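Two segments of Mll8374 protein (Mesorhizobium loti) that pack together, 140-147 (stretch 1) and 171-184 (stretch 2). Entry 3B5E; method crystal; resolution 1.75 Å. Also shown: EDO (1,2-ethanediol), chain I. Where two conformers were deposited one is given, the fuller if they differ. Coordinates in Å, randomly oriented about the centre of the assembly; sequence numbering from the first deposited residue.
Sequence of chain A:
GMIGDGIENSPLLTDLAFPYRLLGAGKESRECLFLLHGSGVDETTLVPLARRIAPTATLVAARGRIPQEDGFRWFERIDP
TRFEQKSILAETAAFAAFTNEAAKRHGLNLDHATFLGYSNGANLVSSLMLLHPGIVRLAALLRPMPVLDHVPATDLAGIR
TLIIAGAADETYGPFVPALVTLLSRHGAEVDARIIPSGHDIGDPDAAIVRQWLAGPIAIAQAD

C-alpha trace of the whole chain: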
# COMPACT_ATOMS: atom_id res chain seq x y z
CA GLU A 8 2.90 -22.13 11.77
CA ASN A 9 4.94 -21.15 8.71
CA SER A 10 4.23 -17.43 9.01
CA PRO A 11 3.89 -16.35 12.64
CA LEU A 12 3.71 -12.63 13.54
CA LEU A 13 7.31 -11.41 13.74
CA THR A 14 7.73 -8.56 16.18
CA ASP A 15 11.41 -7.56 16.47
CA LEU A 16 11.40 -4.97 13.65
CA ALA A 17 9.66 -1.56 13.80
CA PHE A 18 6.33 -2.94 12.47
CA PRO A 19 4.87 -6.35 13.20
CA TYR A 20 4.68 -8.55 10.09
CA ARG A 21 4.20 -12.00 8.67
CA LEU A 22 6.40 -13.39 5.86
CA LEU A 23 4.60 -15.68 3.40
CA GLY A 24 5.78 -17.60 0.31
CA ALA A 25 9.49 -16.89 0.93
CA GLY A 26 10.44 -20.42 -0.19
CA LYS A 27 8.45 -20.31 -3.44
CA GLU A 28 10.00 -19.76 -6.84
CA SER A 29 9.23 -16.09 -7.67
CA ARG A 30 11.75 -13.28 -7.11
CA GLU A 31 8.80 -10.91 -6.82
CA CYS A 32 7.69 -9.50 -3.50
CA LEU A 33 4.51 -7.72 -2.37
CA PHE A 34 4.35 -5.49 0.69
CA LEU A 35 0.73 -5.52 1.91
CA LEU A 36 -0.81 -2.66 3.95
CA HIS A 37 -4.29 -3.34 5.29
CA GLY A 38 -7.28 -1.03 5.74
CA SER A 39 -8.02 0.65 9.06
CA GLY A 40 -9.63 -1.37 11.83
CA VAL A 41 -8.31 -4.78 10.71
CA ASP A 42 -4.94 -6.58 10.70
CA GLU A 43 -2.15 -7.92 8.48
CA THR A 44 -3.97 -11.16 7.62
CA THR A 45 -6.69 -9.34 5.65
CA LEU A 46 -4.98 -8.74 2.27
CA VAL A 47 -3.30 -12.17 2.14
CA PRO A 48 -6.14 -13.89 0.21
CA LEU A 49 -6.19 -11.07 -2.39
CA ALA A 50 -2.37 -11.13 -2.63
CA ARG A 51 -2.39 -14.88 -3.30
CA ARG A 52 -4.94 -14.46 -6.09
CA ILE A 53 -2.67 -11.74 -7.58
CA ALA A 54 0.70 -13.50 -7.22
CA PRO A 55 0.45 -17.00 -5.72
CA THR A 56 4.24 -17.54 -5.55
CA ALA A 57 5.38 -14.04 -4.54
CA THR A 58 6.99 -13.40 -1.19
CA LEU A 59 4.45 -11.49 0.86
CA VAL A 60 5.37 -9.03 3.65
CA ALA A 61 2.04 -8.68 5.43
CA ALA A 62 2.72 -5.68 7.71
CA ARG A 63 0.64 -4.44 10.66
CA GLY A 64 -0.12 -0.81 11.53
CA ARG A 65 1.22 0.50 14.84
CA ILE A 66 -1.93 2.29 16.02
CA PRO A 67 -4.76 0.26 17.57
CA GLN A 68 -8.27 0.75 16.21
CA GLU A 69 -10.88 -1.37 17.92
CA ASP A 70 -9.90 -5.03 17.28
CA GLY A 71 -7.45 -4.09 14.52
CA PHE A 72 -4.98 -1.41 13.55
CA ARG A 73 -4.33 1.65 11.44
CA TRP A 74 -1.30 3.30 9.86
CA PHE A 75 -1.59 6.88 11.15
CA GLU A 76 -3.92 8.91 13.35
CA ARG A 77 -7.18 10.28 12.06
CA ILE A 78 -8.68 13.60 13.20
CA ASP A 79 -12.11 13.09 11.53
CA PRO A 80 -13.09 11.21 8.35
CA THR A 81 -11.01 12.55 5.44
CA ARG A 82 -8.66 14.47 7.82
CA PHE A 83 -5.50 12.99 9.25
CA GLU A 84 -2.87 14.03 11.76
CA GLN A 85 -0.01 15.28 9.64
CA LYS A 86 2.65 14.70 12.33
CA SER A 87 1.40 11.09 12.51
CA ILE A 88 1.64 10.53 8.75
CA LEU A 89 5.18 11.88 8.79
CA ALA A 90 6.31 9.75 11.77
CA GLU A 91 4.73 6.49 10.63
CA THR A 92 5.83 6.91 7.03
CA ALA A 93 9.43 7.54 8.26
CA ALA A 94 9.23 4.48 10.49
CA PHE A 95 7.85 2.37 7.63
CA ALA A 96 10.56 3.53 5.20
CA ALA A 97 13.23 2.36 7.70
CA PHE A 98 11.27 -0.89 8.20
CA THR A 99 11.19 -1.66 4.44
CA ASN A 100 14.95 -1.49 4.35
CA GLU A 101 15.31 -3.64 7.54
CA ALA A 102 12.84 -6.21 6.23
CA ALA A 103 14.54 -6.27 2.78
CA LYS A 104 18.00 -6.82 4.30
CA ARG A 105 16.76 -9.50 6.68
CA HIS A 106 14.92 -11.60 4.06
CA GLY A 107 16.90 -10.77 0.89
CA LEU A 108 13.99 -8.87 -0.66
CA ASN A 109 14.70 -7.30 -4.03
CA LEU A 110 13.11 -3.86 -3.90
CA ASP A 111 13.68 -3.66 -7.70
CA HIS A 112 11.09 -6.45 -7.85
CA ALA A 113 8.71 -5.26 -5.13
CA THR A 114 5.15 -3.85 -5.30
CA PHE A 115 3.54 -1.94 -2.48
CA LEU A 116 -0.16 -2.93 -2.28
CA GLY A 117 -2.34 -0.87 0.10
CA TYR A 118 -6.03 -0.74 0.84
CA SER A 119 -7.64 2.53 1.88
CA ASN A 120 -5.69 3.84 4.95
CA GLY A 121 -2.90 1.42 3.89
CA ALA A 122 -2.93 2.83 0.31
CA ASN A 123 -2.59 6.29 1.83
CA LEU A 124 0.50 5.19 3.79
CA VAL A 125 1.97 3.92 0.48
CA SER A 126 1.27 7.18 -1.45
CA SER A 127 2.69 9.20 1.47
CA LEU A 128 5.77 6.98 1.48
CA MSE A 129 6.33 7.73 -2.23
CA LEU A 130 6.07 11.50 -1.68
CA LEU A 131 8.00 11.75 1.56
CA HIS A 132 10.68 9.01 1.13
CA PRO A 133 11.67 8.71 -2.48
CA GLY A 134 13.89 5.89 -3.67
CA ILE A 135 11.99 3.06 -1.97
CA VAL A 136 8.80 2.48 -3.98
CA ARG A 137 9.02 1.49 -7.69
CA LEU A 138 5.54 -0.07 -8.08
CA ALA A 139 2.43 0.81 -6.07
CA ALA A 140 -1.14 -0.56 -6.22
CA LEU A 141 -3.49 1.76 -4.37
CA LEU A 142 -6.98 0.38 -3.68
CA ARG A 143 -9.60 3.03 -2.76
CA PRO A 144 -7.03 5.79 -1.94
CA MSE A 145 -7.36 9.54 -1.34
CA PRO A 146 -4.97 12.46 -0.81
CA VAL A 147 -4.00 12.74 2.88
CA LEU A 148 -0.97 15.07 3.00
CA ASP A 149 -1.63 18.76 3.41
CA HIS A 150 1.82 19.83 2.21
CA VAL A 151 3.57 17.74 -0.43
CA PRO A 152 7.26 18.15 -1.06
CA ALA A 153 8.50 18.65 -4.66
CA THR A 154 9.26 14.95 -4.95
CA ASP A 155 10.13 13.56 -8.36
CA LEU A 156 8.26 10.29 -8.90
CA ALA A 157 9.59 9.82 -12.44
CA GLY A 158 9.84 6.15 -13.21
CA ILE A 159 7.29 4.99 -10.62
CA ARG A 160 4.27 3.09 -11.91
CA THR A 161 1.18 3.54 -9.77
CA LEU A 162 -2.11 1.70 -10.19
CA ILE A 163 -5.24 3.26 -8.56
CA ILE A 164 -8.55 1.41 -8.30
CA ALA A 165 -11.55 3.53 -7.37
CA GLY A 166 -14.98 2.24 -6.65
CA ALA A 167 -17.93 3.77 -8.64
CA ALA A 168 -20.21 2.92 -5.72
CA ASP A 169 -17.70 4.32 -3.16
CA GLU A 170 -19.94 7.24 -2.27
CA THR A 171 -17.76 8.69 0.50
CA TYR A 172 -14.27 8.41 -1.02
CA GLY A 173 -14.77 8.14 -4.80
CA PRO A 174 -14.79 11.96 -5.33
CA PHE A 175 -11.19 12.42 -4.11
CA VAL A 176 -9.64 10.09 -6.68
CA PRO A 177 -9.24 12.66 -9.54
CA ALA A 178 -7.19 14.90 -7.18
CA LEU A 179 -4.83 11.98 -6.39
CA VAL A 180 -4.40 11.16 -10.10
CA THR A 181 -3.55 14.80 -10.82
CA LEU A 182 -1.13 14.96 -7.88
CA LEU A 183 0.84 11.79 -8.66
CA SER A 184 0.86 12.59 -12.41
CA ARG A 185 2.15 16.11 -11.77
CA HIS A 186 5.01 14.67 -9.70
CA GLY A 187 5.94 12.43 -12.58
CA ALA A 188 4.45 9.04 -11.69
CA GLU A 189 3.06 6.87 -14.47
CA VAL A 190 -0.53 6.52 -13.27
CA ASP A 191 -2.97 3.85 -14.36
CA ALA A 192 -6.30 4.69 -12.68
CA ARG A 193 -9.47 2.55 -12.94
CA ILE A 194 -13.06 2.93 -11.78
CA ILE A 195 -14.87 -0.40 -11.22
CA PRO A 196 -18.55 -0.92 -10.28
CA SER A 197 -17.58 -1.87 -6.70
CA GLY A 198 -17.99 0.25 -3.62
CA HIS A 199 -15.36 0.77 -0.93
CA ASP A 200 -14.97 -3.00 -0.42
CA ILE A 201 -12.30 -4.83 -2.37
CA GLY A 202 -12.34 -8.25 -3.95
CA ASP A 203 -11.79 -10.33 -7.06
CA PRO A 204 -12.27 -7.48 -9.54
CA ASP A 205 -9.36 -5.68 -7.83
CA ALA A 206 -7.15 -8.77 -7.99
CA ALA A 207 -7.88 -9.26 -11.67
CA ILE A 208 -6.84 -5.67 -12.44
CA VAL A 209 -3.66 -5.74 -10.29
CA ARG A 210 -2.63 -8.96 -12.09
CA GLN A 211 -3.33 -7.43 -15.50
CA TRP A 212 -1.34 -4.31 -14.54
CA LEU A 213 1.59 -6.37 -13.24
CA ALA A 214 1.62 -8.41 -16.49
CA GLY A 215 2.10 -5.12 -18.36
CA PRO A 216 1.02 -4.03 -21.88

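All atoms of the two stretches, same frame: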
# COMPACT_ATOMS: atom_id res chain seq x y z
N ALA A 140 0.26 -0.25 -5.89
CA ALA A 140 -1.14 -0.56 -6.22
C ALA A 140 -1.97 -0.02 -5.06
O ALA A 140 -1.85 -0.50 -3.91
CB ALA A 140 -1.37 -2.04 -6.40
N LEU A 141 -2.79 0.99 -5.37
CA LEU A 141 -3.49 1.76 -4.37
C LEU A 141 -4.99 1.51 -4.54
O LEU A 141 -5.62 1.97 -5.50
CB LEU A 141 -3.21 3.27 -4.54
CG LEU A 141 -1.74 3.73 -4.58
CD1 LEU A 141 -1.65 5.24 -4.74
CD2 LEU A 141 -0.95 3.31 -3.35
N LEU A 142 -5.57 0.78 -3.59
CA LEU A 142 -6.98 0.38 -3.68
C LEU A 142 -7.80 1.32 -2.80
O LEU A 142 -7.56 1.41 -1.59
CB LEU A 142 -7.16 -1.06 -3.24
CG LEU A 142 -6.32 -2.10 -3.98
CD1 LEU A 142 -6.69 -3.52 -3.50
CD2 LEU A 142 -6.45 -1.95 -5.50
N ARG A 143 -8.74 2.03 -3.43
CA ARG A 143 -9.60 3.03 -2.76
C ARG A 143 -8.83 4.11 -1.96
O ARG A 143 -9.12 4.34 -0.80
CB ARG A 143 -10.65 2.37 -1.89
CG ARG A 143 -11.30 1.13 -2.46
CD ARG A 143 -12.16 1.43 -3.70
NE ARG A 143 -12.81 0.18 -4.05
CZ ARG A 143 -12.24 -0.79 -4.75
NH1 ARG A 143 -11.04 -0.66 -5.30
NH2 ARG A 143 -12.90 -1.92 -4.94
N PRO A 144 -7.84 4.78 -2.60
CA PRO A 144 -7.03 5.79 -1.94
C PRO A 144 -7.64 7.19 -2.01
O PRO A 144 -8.61 7.41 -2.71
CB PRO A 144 -5.74 5.77 -2.76
CG PRO A 144 -6.30 5.53 -4.18
CD PRO A 144 -7.42 4.60 -4.01
N MSE A 145 -7.04 8.12 -1.28
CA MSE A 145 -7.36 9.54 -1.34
C MSE A 145 -6.11 10.32 -0.97
O MSE A 145 -5.21 9.76 -0.37
CB MSE A 145 -8.53 9.89 -0.40
CG MSE A 145 -8.22 9.80 1.08
SE MSE A 145 -9.71 10.44 2.14
CE MSE A 145 -9.66 12.33 1.68
N PRO A 146 -6.04 11.62 -1.34
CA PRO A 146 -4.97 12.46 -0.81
C PRO A 146 -5.15 12.68 0.69
O PRO A 146 -6.27 12.84 1.17
CB PRO A 146 -5.14 13.80 -1.57
CG PRO A 146 -6.04 13.47 -2.76
CD PRO A 146 -6.93 12.37 -2.25
N VAL A 147 -4.03 12.62 1.41
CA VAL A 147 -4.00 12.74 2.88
C VAL A 147 -3.00 13.76 3.42
O VAL A 147 -3.09 14.15 4.58
CB VAL A 147 -3.75 11.37 3.58
CG1 VAL A 147 -4.84 10.36 3.20
CG2 VAL A 147 -2.35 10.76 3.25
N THR A 171 -18.48 7.82 -0.42
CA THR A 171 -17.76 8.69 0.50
C THR A 171 -16.42 9.13 -0.09
O THR A 171 -16.06 10.29 -0.01
CB THR A 171 -17.54 7.99 1.87
OG1 THR A 171 -18.81 7.61 2.42
CG2 THR A 171 -16.82 8.91 2.89
N TYR A 172 -15.67 8.18 -0.64
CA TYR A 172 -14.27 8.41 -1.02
C TYR A 172 -13.97 8.52 -2.51
O TYR A 172 -12.93 9.09 -2.88
CB TYR A 172 -13.40 7.32 -0.40
CG TYR A 172 -13.51 7.35 1.09
CD1 TYR A 172 -13.04 8.44 1.80
CD2 TYR A 172 -14.09 6.30 1.80
CE1 TYR A 172 -13.14 8.52 3.19
CE2 TYR A 172 -14.21 6.37 3.21
CZ TYR A 172 -13.72 7.48 3.89
OH TYR A 172 -13.79 7.58 5.25
N GLY A 173 -14.89 8.01 -3.34
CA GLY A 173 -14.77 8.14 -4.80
C GLY A 173 -14.43 9.53 -5.36
O GLY A 173 -13.57 9.64 -6.23
N PRO A 174 -15.07 10.60 -4.86
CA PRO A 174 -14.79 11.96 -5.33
C PRO A 174 -13.37 12.53 -5.20
O PRO A 174 -13.05 13.53 -5.86
CB PRO A 174 -15.74 12.82 -4.48
CG PRO A 174 -16.75 11.93 -3.98
CD PRO A 174 -16.11 10.60 -3.81
N PHE A 175 -12.52 11.92 -4.37
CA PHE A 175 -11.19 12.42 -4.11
C PHE A 175 -10.18 11.78 -5.04
O PHE A 175 -9.03 12.21 -5.06
CB PHE A 175 -10.78 12.19 -2.64
CG PHE A 175 -11.80 12.65 -1.65
CD1 PHE A 175 -12.15 14.00 -1.61
CD2 PHE A 175 -12.44 11.75 -0.82
CE1 PHE A 175 -13.10 14.47 -0.72
CE2 PHE A 175 -13.39 12.21 0.10
CZ PHE A 175 -13.72 13.58 0.13
N VAL A 176 -10.59 10.77 -5.82
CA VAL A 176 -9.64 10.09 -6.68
C VAL A 176 -9.04 10.96 -7.82
O VAL A 176 -7.83 10.93 -8.02
CB VAL A 176 -10.17 8.70 -7.16
CG1 VAL A 176 -9.17 8.04 -8.14
CG2 VAL A 176 -10.40 7.84 -5.95
N PRO A 177 -9.85 11.78 -8.55
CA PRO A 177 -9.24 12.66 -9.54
C PRO A 177 -8.09 13.51 -8.99
O PRO A 177 -7.04 13.60 -9.64
CB PRO A 177 -10.43 13.49 -10.04
CG PRO A 177 -11.57 12.53 -9.95
CD PRO A 177 -11.33 11.82 -8.65
N ALA A 178 -8.25 14.06 -7.78
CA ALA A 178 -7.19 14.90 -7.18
C ALA A 178 -5.88 14.10 -6.99
O ALA A 178 -4.79 14.62 -7.24
CB ALA A 178 -7.68 15.52 -5.86
N LEU A 179 -6.01 12.83 -6.59
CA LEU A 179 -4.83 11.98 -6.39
C LEU A 179 -4.15 11.68 -7.71
O LEU A 179 -2.93 11.68 -7.78
CB LEU A 179 -5.22 10.67 -5.69
CG LEU A 179 -4.05 9.84 -5.18
CD1 LEU A 179 -3.12 10.62 -4.17
CD2 LEU A 179 -4.62 8.52 -4.62
N VAL A 180 -4.94 11.40 -8.74
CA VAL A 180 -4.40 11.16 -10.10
C VAL A 180 -3.60 12.37 -10.61
O VAL A 180 -2.51 12.21 -11.13
CB VAL A 180 -5.51 10.80 -11.14
CG1 VAL A 180 -4.93 10.81 -12.57
CG2 VAL A 180 -6.13 9.44 -10.75
N THR A 181 -4.18 13.54 -10.44
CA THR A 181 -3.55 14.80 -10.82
C THR A 181 -2.24 14.98 -10.04
O THR A 181 -1.17 15.28 -10.63
CB THR A 181 -4.53 15.99 -10.59
OG1 THR A 181 -5.59 15.89 -11.55
CG2 THR A 181 -3.81 17.36 -10.75
N LEU A 182 -2.31 14.78 -8.74
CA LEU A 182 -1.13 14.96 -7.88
C LEU A 182 0.03 14.05 -8.28
O LEU A 182 1.15 14.51 -8.45
CB LEU A 182 -1.53 14.69 -6.42
CG LEU A 182 -0.45 14.84 -5.36
CD1 LEU A 182 -0.08 16.29 -5.20
CD2 LEU A 182 -0.94 14.22 -4.04
N LEU A 183 -0.23 12.75 -8.40
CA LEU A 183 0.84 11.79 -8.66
C LEU A 183 1.39 11.99 -10.08
O LEU A 183 2.60 11.94 -10.27
CB LEU A 183 0.35 10.36 -8.42
CG LEU A 183 -0.08 10.03 -6.97
CD1 LEU A 183 -0.64 8.59 -6.86
CD2 LEU A 183 1.07 10.22 -5.98
N SER A 184 0.49 12.25 -11.03
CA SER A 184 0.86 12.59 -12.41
C SER A 184 1.78 13.80 -12.45
O SER A 184 2.85 13.75 -13.05
CB SER A 184 -0.39 12.85 -13.27
OG SER A 184 -0.02 12.97 -14.64
C1 EDO I . -9.50 6.66 3.45
O1 EDO I . -8.99 5.52 4.12
C2 EDO I . -9.90 6.29 2.03
O2 EDO I . -8.80 6.26 1.09
O HOH W 1 -11.21 6.30 -3.31

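Two segments of a chain can pack closely with no direct hydrogen bond between them, and the contact between residues 140-147 and 171-184 of the Mll8374 protein is a compact example. In all, 476 Å² is buried between them, and most of the close contacts are between apolar side chains. A strand, 140-142, runs out into an irregular segment whose side chains meet a loop and the helix that follows it.

The most prominent bump on the helix is Leu 179, whose CA-to-CB bond points toward the first stretch. Its side chain (chi1 t, chi2 p) enters a hollow lined by Leu 141, Pro 144, Met 145 and Pro 146. The tightest of these approaches is Leu 179 CD2 to Pro 144 CG, at 3.5 Å; Leu 179 CD2 also lies 4.1 Å from Met 145 N and 4.4 Å from Leu 141 CD1. One turn further along the helix, Leu 183 CD1 reaches Leu 141 CD1 at 4.1 Å, so Leu 141 touches leucines on two successive turns.

The complementary bump is Pro 146. Its ring settles among Phe 175, Ala 178 and Leu 179, with Pro 146 CG 4.1 Å from Ala 178 CB and also 4.1 Å from Leu 179 CB. The ring also lies close to the backbone: Pro 146 CG is 3.9 Å from Leu 179 N, and Pro 146 CD is 3.5 Å from Phe 175 O. That carbonyl also accepts a weak hydrogen bond within its own stretch, Leu 179 N to Phe 175 O at 3.4 Å.

Met 145, present as selenomethionine, fits against two aromatic rings. Its terminal methyl lies over one face of Phe 175, with Met 145 CE 4.0 Å from the ring centroid and 21° off the normal, a CH-pi contact. The selenium approaches Tyr 172 obliquely, Met 145 SE lying 3.9 Å from Tyr 172 CD1. A 1,2-ethanediol, probably from the crystallisation liquor, covers one face of the tyrosine ring and donates a hydrogen bond from EDO O2 to Arg 143 O at 2.7 Å.

One water bridges the two backbones, donating to Pro 144 O at 2.9 Å from its oxygen and, weakly, to Tyr 172 O at 3.3 Å from the same oxygen. Pro 144 O also lies 3.7 Å from Val 176 CG2. The general lesson is reciprocal packing: leucine fills a hollow in the first stretch while proline nestles against the helix.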